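Local coordinates for putative flavoprotein decarboxylase (Streptomyces olivoviridis, PDB 6JLS), which binds FMN and acts as a flavin-dependent cysteine decarboxylase in the biosynthesis of thioviridamide, at residues A84-I89 against V118-M123; L106-L109 against C114-I117; K108-I113 against D150-E155. All blocks are in the same frame, centred on the assembly; numbering follows the deposited sequence.

Interaction 1 of 3, residues A84-I89 against V118-M123; sequences APHVRI and VTQIVM. With FMN (flavin mononucleotide), chain B.
His86 lies in the first turn of helix 85-91 and faces Gln120 and Ile121 of helix 117-124. The closest pair of backbone CA atoms is Val87 CA and Ile121 CA, 5.8 Å apart. Ala84 is the N-cap residue of the first helix. Ile121 packs on the base of His86. Its CG1 and CD1 both lie 3.7 Å from His86 CB, and CG1 also rests against His86 O. The polar contact is a somewhat bent hydrogen bond from His86 NE2 to Gln120 OE1, 2.6 Å long. The donor stands above the carbonyl plane of the amide, 40° out of it. The ring and the amide are turned 70° against each other. His86 CG sits between the backbone N and the carbonyl carbon (chi1 60°), which puts the ring where NE2 reaches Gln120. Val87 CG2 lies over one ring face, near the rim, and Gln120 CB meets the ring edge in plane. The FMN beside them is held mainly by the second subunit. Its ribityl C3' is 3.2 Å from Gln120 NE2, and its methyl C8M lies 4.1 Å from His86 CE1. All three contacting residues are buried. The bond from the imidazole is consistent with an amide that has OE1 on the histidine and NE2 beside the ribityl chain. Gln120 thus accepts a hydrogen bond from His86 and touches the FMN ribityl chain with the same amide.

Interaction 2 of 3, residues L106-L109 against C114-I117; sequences LGKL and CDNI. With FMN (flavin mononucleotide), chain B.
The loop between helix 103-110 and helix 117-124 forms part of an FMN site at a subunit interface, and the Lys108-Asp115 salt bridge ties the loop back to helix 103-110. Asn116 in this loop is the N-cap of the second helix, and its OD1 is hydrogen-bonded to Thr119 OG1. Lys108 comes from the first helix, extended beyond CG, and crosses the Asp115 side chain at about a right angle. Its NZ is shared by both carboxylate oxygens, 3.1 Å from Asp115 OD1 and 3.2 Å from Asp115 OD2. Each oxygen uses its syn lone pair, so the ammonium sits in the fork of the carboxylate. With chi1 at 68°, Asp115 tucks its carboxylate over its own backbone, and the lysine meets it there. Lys108 CD also lies against OD1. A water accepts a hydrogen bond of 2.7 Å from Asn116 ND2 and a weak one from Lys108 NZ. Ile113 of the third subunit packs on Lys108. The other side of the loop faces the flavin bound mainly by the second subunit. Met139 of the second subunit packs on Cys114. Cys114 uses its backbone here: its O accepts a 2.6 Å hydrogen bond from the ribityl O3' of FMN. One residue on, Asp115 CA lies 3.5 Å from FMN O4'.

Interaction 3 of 3, residues K108-I113 against D150-E155; sequences KLANGI and DALRAE
Lys108 O accepts two backbone hydrogen bonds where helix 103-110 ends, just beside Leu109 and Ala110, which pack on Ala151 and Leu152 of helix 143-154. Ile113 N reaches this oxygen at 2.9 Å and Asn111 N at 3.1 Å, from opposite faces of the carbonyl plane. Gly112 N is bonded to Leu109 O. Together with the bond from Ile113 N, this makes a Schellman motif, and Gly112, with positive phi, is its C-prime residue. The motif turns the chain out of the helix and away toward the flavin loop.

Across the contact the backbones come close, with Ala110 CA 5.1 Å from Leu152 CA. Small side chains allow this. Ala110 CB faces two partners, 4.0 Å from Ala151 CB and 4.0 Å from Leu152 CG. Ala151 CB also touches the carbonyl oxygen of Ala110. The chi1 of Leu152, -72°, sends its CD2 branch to the start of the alanine backbone. That methyl lies 3.6 Å from Leu109 CB and 3.6 Å from Ala110 N. Leu109 meets it through CB, while the end of its own side chain reaches Thr119 and Val122 of helix 117-124.

The second subunit reaches both segments. Asn111 O accepts a hydrogen bond from Asn148 ND2 of that subunit, and Glu155 OE2 is hydrogen-bonded to its Ala144 N.

No hydrogen bond joins the two segments. They are held by apolar carbons and by the fit of alanine against alanine and leucine. Lys108 O and Leu109 O are bonded within the turn, and Asn111 O is bonded to the second subunit. The contact itself is apolar.

Of the segments in contact, helix 85-91 is the first from the N terminus. Strand 95-101 of the parallel sheet follows, then helix 103-110 and helix 117-124. Interaction 1 closes the loop from 84-89 to 118-123. Interaction 2 is nested inside it, closing the short turn between the two later helices. Interaction 3 starts from the same helix as interaction 2, sharing Lys108 and Leu109, but runs on past strand 129-133 to helix 143-154. It therefore crosses interaction 1. Met123 SD packs on Gly112 CA, joining these two contacts. Interactions 1 and 2 line one flavin site, while interaction 3 ties helix 143-154 to helix 103-110.

Interaction 1 of 3, residues A84-I89 against V118-M123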
loop_
_atom_site.group_PDB
_atom_site.type_symbol
_atom_site.label_atom_id
_atom_site.label_comp_id
_atom_site.label_asym_id
_atom_site.label_seq_id
_atom_site.Cartn_x
_atom_site.Cartn_y
_atom_site.Cartn_z
ATOM N N ALA A 84 -0.198 29.122 1.095
ATOM C CA ALA A 84 1.066 29.362 0.398
ATOM C C ALA A 84 2.115 29.854 1.390
ATOM O O ALA A 84 2.666 30.951 1.233
ATOM C CB ALA A 84 0.880 30.360 -0.747
ATOM N N PRO A 85 2.438 29.049 2.413
ATOM C CA PRO A 85 3.403 29.524 3.417
ATOM C C PRO A 85 4.751 29.860 2.814
ATOM O O PRO A 85 5.444 30.750 3.327
ATOM C CB PRO A 85 3.497 28.348 4.398
ATOM C CG PRO A 85 3.144 27.160 3.587
ATOM C CD PRO A 85 2.110 27.623 2.606
ATOM N N HIS A 86 5.128 29.190 1.724
ATOM C CA HIS A 86 6.386 29.507 1.062
ATOM C C HIS A 86 6.360 30.911 0.469
ATOM O O HIS A 86 7.383 31.607 0.473
ATOM C CB HIS A 86 6.692 28.449 0.001
ATOM C CG HIS A 86 5.652 28.331 -1.069
ATOM N ND1 HIS A 86 4.334 28.026 -0.801
ATOM C CD2 HIS A 86 5.744 28.447 -2.414
ATOM C CE1 HIS A 86 3.658 27.971 -1.935
ATOM N NE2 HIS A 86 4.491 28.222 -2.929
ATOM N N VAL A 87 5.199 31.357 -0.028
ATOM C CA VAL A 87 5.115 32.690 -0.622
ATOM C C VAL A 87 5.131 33.759 0.466
ATOM O O VAL A 87 5.691 34.851 0.284
ATOM C CB VAL A 87 3.867 32.799 -1.520
ATOM C CG1 VAL A 87 3.721 34.218 -2.070
ATOM C CG2 VAL A 87 3.944 31.779 -2.651
ATOM N N ARG A 88 4.531 33.460 1.619
ATOM C CA ARG A 88 4.708 34.328 2.774
ATOM C C ARG A 88 6.182 34.439 3.141
ATOM O O ARG A 88 6.673 35.528 3.450
ATOM C CB ARG A 88 3.895 33.797 3.951
ATOM C CG ARG A 88 3.654 34.810 5.072
ATOM C CD ARG A 88 3.078 34.140 6.326
ATOM N NE ARG A 88 1.965 33.238 6.020
ATOM C CZ ARG A 88 2.047 31.908 6.057
ATOM N NH1 ARG A 88 3.189 31.321 6.398
ATOM N NH2 ARG A 88 0.989 31.160 5.755
ATOM N N ILE A 89 6.910 33.324 3.086
ATOM C CA ILE A 89 8.325 33.329 3.450
ATOM C C ILE A 89 9.149 34.094 2.418
ATOM O O ILE A 89 10.091 34.816 2.767
ATOM C CB ILE A 89 8.829 31.883 3.639
ATOM C CG1 ILE A 89 8.379 31.347 4.996
ATOM C CG2 ILE A 89 10.339 31.813 3.519
ATOM C CD1 ILE A 89 8.782 29.922 5.250
ATOM N N VAL A 118 10.531 25.626 -4.474
ATOM C CA VAL A 118 11.763 26.413 -4.576
ATOM C C VAL A 118 11.643 27.474 -5.679
ATOM O O VAL A 118 11.923 28.662 -5.451
ATOM C CB VAL A 118 12.984 25.501 -4.791
ATOM C CG1 VAL A 118 14.182 26.328 -5.302
ATOM C CG2 VAL A 118 13.356 24.804 -3.480
ATOM N N THR A 119 11.227 27.071 -6.886
ATOM C CA THR A 119 11.101 28.041 -7.972
ATOM C C THR A 119 10.001 29.058 -7.699
ATOM O O THR A 119 10.117 30.213 -8.127
ATOM C CB THR A 119 10.840 27.336 -9.305
ATOM O OG1 THR A 119 9.758 26.400 -9.153
ATOM C CG2 THR A 119 12.097 26.602 -9.776
ATOM N N GLN A 120 8.933 28.660 -6.993
ATOM C CA GLN A 120 7.894 29.624 -6.637
ATOM C C GLN A 120 8.412 30.659 -5.645
ATOM O O GLN A 120 8.050 31.842 -5.726
ATOM C CB GLN A 120 6.680 28.907 -6.060
ATOM C CG GLN A 120 5.846 28.184 -7.084
ATOM C CD GLN A 120 4.893 27.228 -6.419
ATOM O OE1 GLN A 120 4.194 27.598 -5.482
ATOM N NE2 GLN A 120 4.895 25.973 -6.863
ATOM N N ILE A 121 9.258 30.236 -4.697
ATOM C CA ILE A 121 9.824 31.185 -3.744
ATOM C C ILE A 121 10.677 32.223 -4.465
ATOM O O ILE A 121 10.577 33.423 -4.193
ATOM C CB ILE A 121 10.620 30.445 -2.659
ATOM C CG1 ILE A 121 9.666 29.857 -1.602
ATOM C CG2 ILE A 121 11.616 31.390 -1.989
ATOM C CD1 ILE A 121 10.313 28.768 -0.723
ATOM N N VAL A 122 11.526 31.787 -5.394
ATOM C CA VAL A 122 12.399 32.725 -6.092
ATOM C C VAL A 122 11.570 33.694 -6.921
ATOM O O VAL A 122 11.761 34.913 -6.853
ATOM C CB VAL A 122 13.428 31.974 -6.962
ATOM C CG1 VAL A 122 14.219 32.966 -7.863
ATOM C CG2 VAL A 122 14.378 31.177 -6.085
ATOM N N MET A 123 10.620 33.172 -7.702
ATOM C CA MET A 123 9.846 34.054 -8.572
ATOM C C MET A 123 8.905 34.972 -7.800
ATOM O O MET A 123 8.471 35.984 -8.354
ATOM C CB MET A 123 9.063 33.244 -9.598
ATOM C CG MET A 123 9.951 32.668 -10.672
ATOM S SD MET A 123 9.009 31.998 -12.040
ATOM C CE MET A 123 8.232 33.504 -12.650
HETATM N N1 FMN B . 0.662 29.995 -9.317
HETATM C C2 FMN B . 0.202 30.914 -10.235
HETATM O O2 FMN B . 0.823 31.084 -11.281
HETATM N N3 FMN B . -0.939 31.645 -9.975
HETATM C C4 FMN B . -1.634 31.460 -8.797
HETATM O O4 FMN B . -2.656 32.108 -8.560
HETATM C C4A FMN B . -1.172 30.531 -7.873
HETATM N N5 FMN B . -1.860 30.337 -6.691
HETATM C C5A FMN B . -1.408 29.421 -5.765
HETATM C C6 FMN B . -2.120 29.253 -4.584
HETATM C C7 FMN B . -1.682 28.328 -3.636
HETATM C C7M FMN B . -2.471 28.165 -2.361
HETATM C C8 FMN B . -0.521 27.568 -3.877
HETATM C C8M FMN B . -0.045 26.566 -2.858
HETATM C C9 FMN B . 0.192 27.746 -5.070
HETATM C C9A FMN B . -0.254 28.676 -6.016
HETATM N N10 FMN B . 0.438 28.872 -7.205
HETATM C C10 FMN B . -0.020 29.795 -8.133
HETATM C "C1'" FMN B . 1.669 28.068 -7.505
HETATM C "C2'" FMN B . 1.288 26.938 -8.475
HETATM O "O2'" FMN B . 0.346 26.040 -7.912
HETATM C "C3'" FMN B . 2.511 26.159 -8.939
HETATM O "O3'" FMN B . 3.283 27.001 -9.762
HETATM C "C4'" FMN B . 2.066 24.907 -9.692
HETATM O "O4'" FMN B . 3.130 24.017 -9.984
HETATM C "C5'" FMN B . 1.346 25.274 -10.982
HETATM O "O5'" FMN B . 1.091 24.051 -11.630
HETATM P P FMN B . 0.272 23.986 -13.002
HETATM O O1P FMN B . 0.491 25.274 -13.775
HETATM O O2P FMN B . 0.790 22.827 -13.826
HETATM O O3P FMN B . -1.199 23.841 -12.707
#

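Interaction 2 of 3, residues L106-L109 against C114-I117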
loop_
_atom_site.group_PDB
_atom_site.type_symbol
_atom_site.label_atom_id
_atom_site.label_comp_id
_atom_site.label_asym_id
_atom_site.label_seq_id
_atom_site.Cartn_x
_atom_site.Cartn_y
_atom_site.Cartn_z
ATOM N N LEU A 106 17.943 26.321 -12.668
ATOM C CA LEU A 106 18.293 27.528 -13.412
ATOM C C LEU A 106 17.465 27.647 -14.691
ATOM O O LEU A 106 16.971 28.735 -15.030
ATOM C CB LEU A 106 19.786 27.503 -13.743
ATOM C CG LEU A 106 20.759 27.528 -12.569
ATOM C CD1 LEU A 106 22.153 27.179 -13.052
ATOM C CD2 LEU A 106 20.756 28.899 -11.907
ATOM N N GLY A 107 17.288 26.530 -15.404
ATOM C CA GLY A 107 16.526 26.568 -16.641
ATOM C C GLY A 107 15.069 26.905 -16.407
ATOM O O GLY A 107 14.456 27.632 -17.198
ATOM N N LYS A 108 14.494 26.398 -15.313
ATOM C CA LYS A 108 13.100 26.698 -14.999
ATOM C C LYS A 108 12.937 28.164 -14.623
ATOM O O LYS A 108 12.038 28.848 -15.126
ATOM C CB LYS A 108 12.608 25.806 -13.865
ATOM C CG LYS A 108 12.486 24.320 -14.181
ATOM C CD LYS A 108 11.925 23.567 -12.971
ATOM C CE LYS A 108 11.956 22.057 -13.197
ATOM N NZ LYS A 108 11.449 21.245 -12.048
ATOM N N LEU A 109 13.801 28.669 -13.734
ATOM C CA LEU A 109 13.705 30.073 -13.344
ATOM C C LEU A 109 13.890 30.969 -14.555
ATOM O O LEU A 109 13.105 31.898 -14.779
ATOM C CB LEU A 109 14.745 30.409 -12.281
ATOM C CG LEU A 109 14.643 29.649 -10.959
ATOM C CD1 LEU A 109 15.865 29.898 -10.057
ATOM C CD2 LEU A 109 13.352 30.020 -10.241
ATOM N N CYS A 114 7.741 27.988 -12.632
ATOM C CA CYS A 114 7.843 27.683 -11.200
ATOM C C CYS A 114 6.905 26.534 -10.837
ATOM O O CYS A 114 5.813 26.733 -10.317
ATOM C CB CYS A 114 7.542 28.920 -10.370
ATOM S SG CYS A 114 6.080 29.785 -10.972
ATOM N N ASP A 115 7.360 25.306 -11.081
ATOM C CA ASP A 115 6.531 24.136 -10.838
ATOM C C ASP A 115 6.800 23.456 -9.490
ATOM O O ASP A 115 6.187 22.427 -9.201
ATOM C CB ASP A 115 6.709 23.127 -11.976
ATOM C CG ASP A 115 8.095 22.506 -12.002
ATOM O OD1 ASP A 115 8.985 22.963 -11.252
ATOM O OD2 ASP A 115 8.297 21.548 -12.775
ATOM N N ASN A 116 7.715 23.981 -8.674
ATOM C CA ASN A 116 7.897 23.500 -7.311
ATOM C C ASN A 116 8.062 24.689 -6.379
ATOM O O ASN A 116 8.210 25.835 -6.812
ATOM C CB ASN A 116 9.097 22.546 -7.178
ATOM C CG ASN A 116 10.399 23.152 -7.683
ATOM O OD1 ASN A 116 10.604 24.374 -7.637
ATOM N ND2 ASN A 116 11.285 22.298 -8.181
ATOM N N ILE A 117 8.082 24.369 -5.085
ATOM C CA ILE A 117 8.126 25.369 -4.022
ATOM C C ILE A 117 9.392 26.219 -4.106
ATOM O O ILE A 117 9.350 27.428 -3.858
ATOM C CB ILE A 117 7.973 24.660 -2.660
ATOM C CG1 ILE A 117 6.535 24.802 -2.154
ATOM C CG2 ILE A 117 8.972 25.153 -1.636
ATOM C CD1 ILE A 117 5.510 24.154 -3.054
HETATM N N1 FMN B . 0.662 29.995 -9.317
HETATM C C2 FMN B . 0.202 30.914 -10.235
HETATM O O2 FMN B . 0.823 31.084 -11.281
HETATM N N3 FMN B . -0.939 31.645 -9.975
HETATM C C4 FMN B . -1.634 31.460 -8.797
HETATM O O4 FMN B . -2.656 32.108 -8.560
HETATM C C4A FMN B . -1.172 30.531 -7.873
HETATM N N5 FMN B . -1.860 30.337 -6.691
HETATM C C5A FMN B . -1.408 29.421 -5.765
HETATM C C6 FMN B . -2.120 29.253 -4.584
HETATM C C7 FMN B . -1.682 28.328 -3.636
HETATM C C7M FMN B . -2.471 28.165 -2.361
HETATM C C8 FMN B . -0.521 27.568 -3.877
HETATM C C8M FMN B . -0.045 26.566 -2.858
HETATM C C9 FMN B . 0.192 27.746 -5.070
HETATM C C9A FMN B . -0.254 28.676 -6.016
HETATM N N10 FMN B . 0.438 28.872 -7.205
HETATM C C10 FMN B . -0.020 29.795 -8.133
HETATM C "C1'" FMN B . 1.669 28.068 -7.505
HETATM C "C2'" FMN B . 1.288 26.938 -8.475
HETATM O "O2'" FMN B . 0.346 26.040 -7.912
HETATM C "C3'" FMN B . 2.511 26.159 -8.939
HETATM O "O3'" FMN B . 3.283 27.001 -9.762
HETATM C "C4'" FMN B . 2.066 24.907 -9.692
HETATM O "O4'" FMN B . 3.130 24.017 -9.984
HETATM C "C5'" FMN B . 1.346 25.274 -10.982
HETATM O "O5'" FMN B . 1.091 24.051 -11.630
HETATM P P FMN B . 0.272 23.986 -13.002
HETATM O O1P FMN B . 0.491 25.274 -13.775
HETATM O O2P FMN B . 0.790 22.827 -13.826
HETATM O O3P FMN B . -1.199 23.841 -12.707
HETATM O O HOH W 1 13.547 22.661 -9.647
#

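Interaction 3 of 3, residues K108-I113 against D150-E155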
loop_
_atom_site.group_PDB
_atom_site.type_symbol
_atom_site.label_atom_id
_atom_site.label_comp_id
_atom_site.label_asym_id
_atom_site.label_seq_id
_atom_site.Cartn_x
_atom_site.Cartn_y
_atom_site.Cartn_z
ATOM N N LYS A 108 14.494 26.398 -15.313
ATOM C CA LYS A 108 13.100 26.698 -14.999
ATOM C C LYS A 108 12.937 28.164 -14.623
ATOM O O LYS A 108 12.038 28.848 -15.126
ATOM C CB LYS A 108 12.608 25.806 -13.865
ATOM C CG LYS A 108 12.486 24.320 -14.181
ATOM C CD LYS A 108 11.925 23.567 -12.971
ATOM C CE LYS A 108 11.956 22.057 -13.197
ATOM N NZ LYS A 108 11.449 21.245 -12.048
ATOM N N LEU A 109 13.801 28.669 -13.734
ATOM C CA LEU A 109 13.705 30.073 -13.344
ATOM C C LEU A 109 13.890 30.969 -14.555
ATOM O O LEU A 109 13.105 31.898 -14.779
ATOM C CB LEU A 109 14.745 30.409 -12.281
ATOM C CG LEU A 109 14.643 29.649 -10.959
ATOM C CD1 LEU A 109 15.865 29.898 -10.057
ATOM C CD2 LEU A 109 13.352 30.020 -10.241
ATOM N N ALA A 110 14.904 30.667 -15.368
ATOM C CA ALA A 110 15.201 31.458 -16.547
ATOM C C ALA A 110 14.010 31.554 -17.482
ATOM O O ALA A 110 13.916 32.514 -18.253
ATOM C CB ALA A 110 16.391 30.859 -17.288
ATOM N N ASN A 111 13.100 30.580 -17.447
ATOM C CA ASN A 111 11.978 30.554 -18.377
ATOM C C ASN A 111 10.634 30.718 -17.676
ATOM O O ASN A 111 9.591 30.457 -18.283
ATOM C CB ASN A 111 12.003 29.271 -19.211
ATOM C CG ASN A 111 13.176 29.233 -20.178
ATOM O OD1 ASN A 111 13.128 29.824 -21.265
ATOM N ND2 ASN A 111 14.247 28.559 -19.778
ATOM N N GLY A 112 10.643 31.159 -16.418
ATOM C CA GLY A 112 9.422 31.426 -15.673
ATOM C C GLY A 112 8.542 30.221 -15.388
ATOM O O GLY A 112 7.322 30.386 -15.272
ATOM N N ILE A 113 9.117 29.025 -15.257
ATOM C CA ILE A 113 8.335 27.811 -14.990
ATOM C C ILE A 113 8.547 27.412 -13.532
ATOM O O ILE A 113 9.389 26.568 -13.211
ATOM C CB ILE A 113 8.696 26.683 -15.956
ATOM C CG1 ILE A 113 8.537 27.156 -17.405
ATOM C CG2 ILE A 113 7.857 25.426 -15.680
ATOM C CD1 ILE A 113 9.161 26.224 -18.410
ATOM N N ASP A 150 21.997 34.335 -18.882
ATOM C CA ASP A 150 21.639 35.665 -19.372
ATOM C C ASP A 150 20.254 36.071 -18.888
ATOM O O ASP A 150 20.064 37.184 -18.385
ATOM C CB ASP A 150 21.677 35.711 -20.901
ATOM C CG ASP A 150 23.074 35.530 -21.473
ATOM O OD1 ASP A 150 24.066 35.653 -20.713
ATOM O OD2 ASP A 150 23.163 35.273 -22.700
ATOM N N ALA A 151 19.271 35.180 -19.033
ATOM C CA ALA A 151 17.917 35.513 -18.602
ATOM C C ALA A 151 17.861 35.722 -17.086
ATOM O O ALA A 151 17.190 36.644 -16.606
ATOM C CB ALA A 151 16.940 34.416 -19.055
ATOM N N LEU A 152 18.567 34.883 -16.318
ATOM C CA LEU A 152 18.531 34.992 -14.862
ATOM C C LEU A 152 19.078 36.330 -14.402
ATOM O O LEU A 152 18.596 36.925 -13.430
ATOM C CB LEU A 152 19.329 33.844 -14.244
ATOM C CG LEU A 152 18.573 32.526 -14.394
ATOM C CD1 LEU A 152 19.453 31.352 -14.078
ATOM C CD2 LEU A 152 17.330 32.523 -13.520
ATOM N N ARG A 153 20.051 36.819 -15.118
ATOM C CA ARG A 153 20.719 38.054 -14.790
ATOM C C ARG A 153 19.928 39.276 -15.234
ATOM O O ARG A 153 20.007 40.330 -14.589
ATOM C CB ARG A 153 22.072 37.991 -15.455
ATOM C CG ARG A 153 23.058 38.964 -15.065
ATOM C CD ARG A 153 24.278 38.458 -15.739
ATOM N NE ARG A 153 24.877 37.361 -14.988
ATOM C CZ ARG A 153 25.655 36.433 -15.532
ATOM N NH1 ARG A 153 25.882 36.447 -16.833
ATOM N NH2 ARG A 153 26.197 35.481 -14.784
ATOM N N ALA A 154 19.156 39.141 -16.315
ATOM C CA ALA A 154 18.172 40.144 -16.678
ATOM C C ALA A 154 17.053 40.250 -15.645
ATOM O O ALA A 154 16.461 41.324 -15.513
ATOM C CB ALA A 154 17.594 39.825 -18.057
ATOM N N GLU A 155 16.739 39.157 -14.928
ATOM C CA GLU A 155 15.819 39.189 -13.795
ATOM C C GLU A 155 16.333 40.034 -12.642
ATOM O O GLU A 155 15.578 40.283 -11.695
ATOM C CB GLU A 155 15.549 37.773 -13.248
ATOM C CG GLU A 155 14.798 36.866 -14.177
ATOM C CD GLU A 155 13.361 37.303 -14.404
ATOM O OE1 GLU A 155 12.691 37.695 -13.432
ATOM O OE2 GLU A 155 12.896 37.258 -15.561
#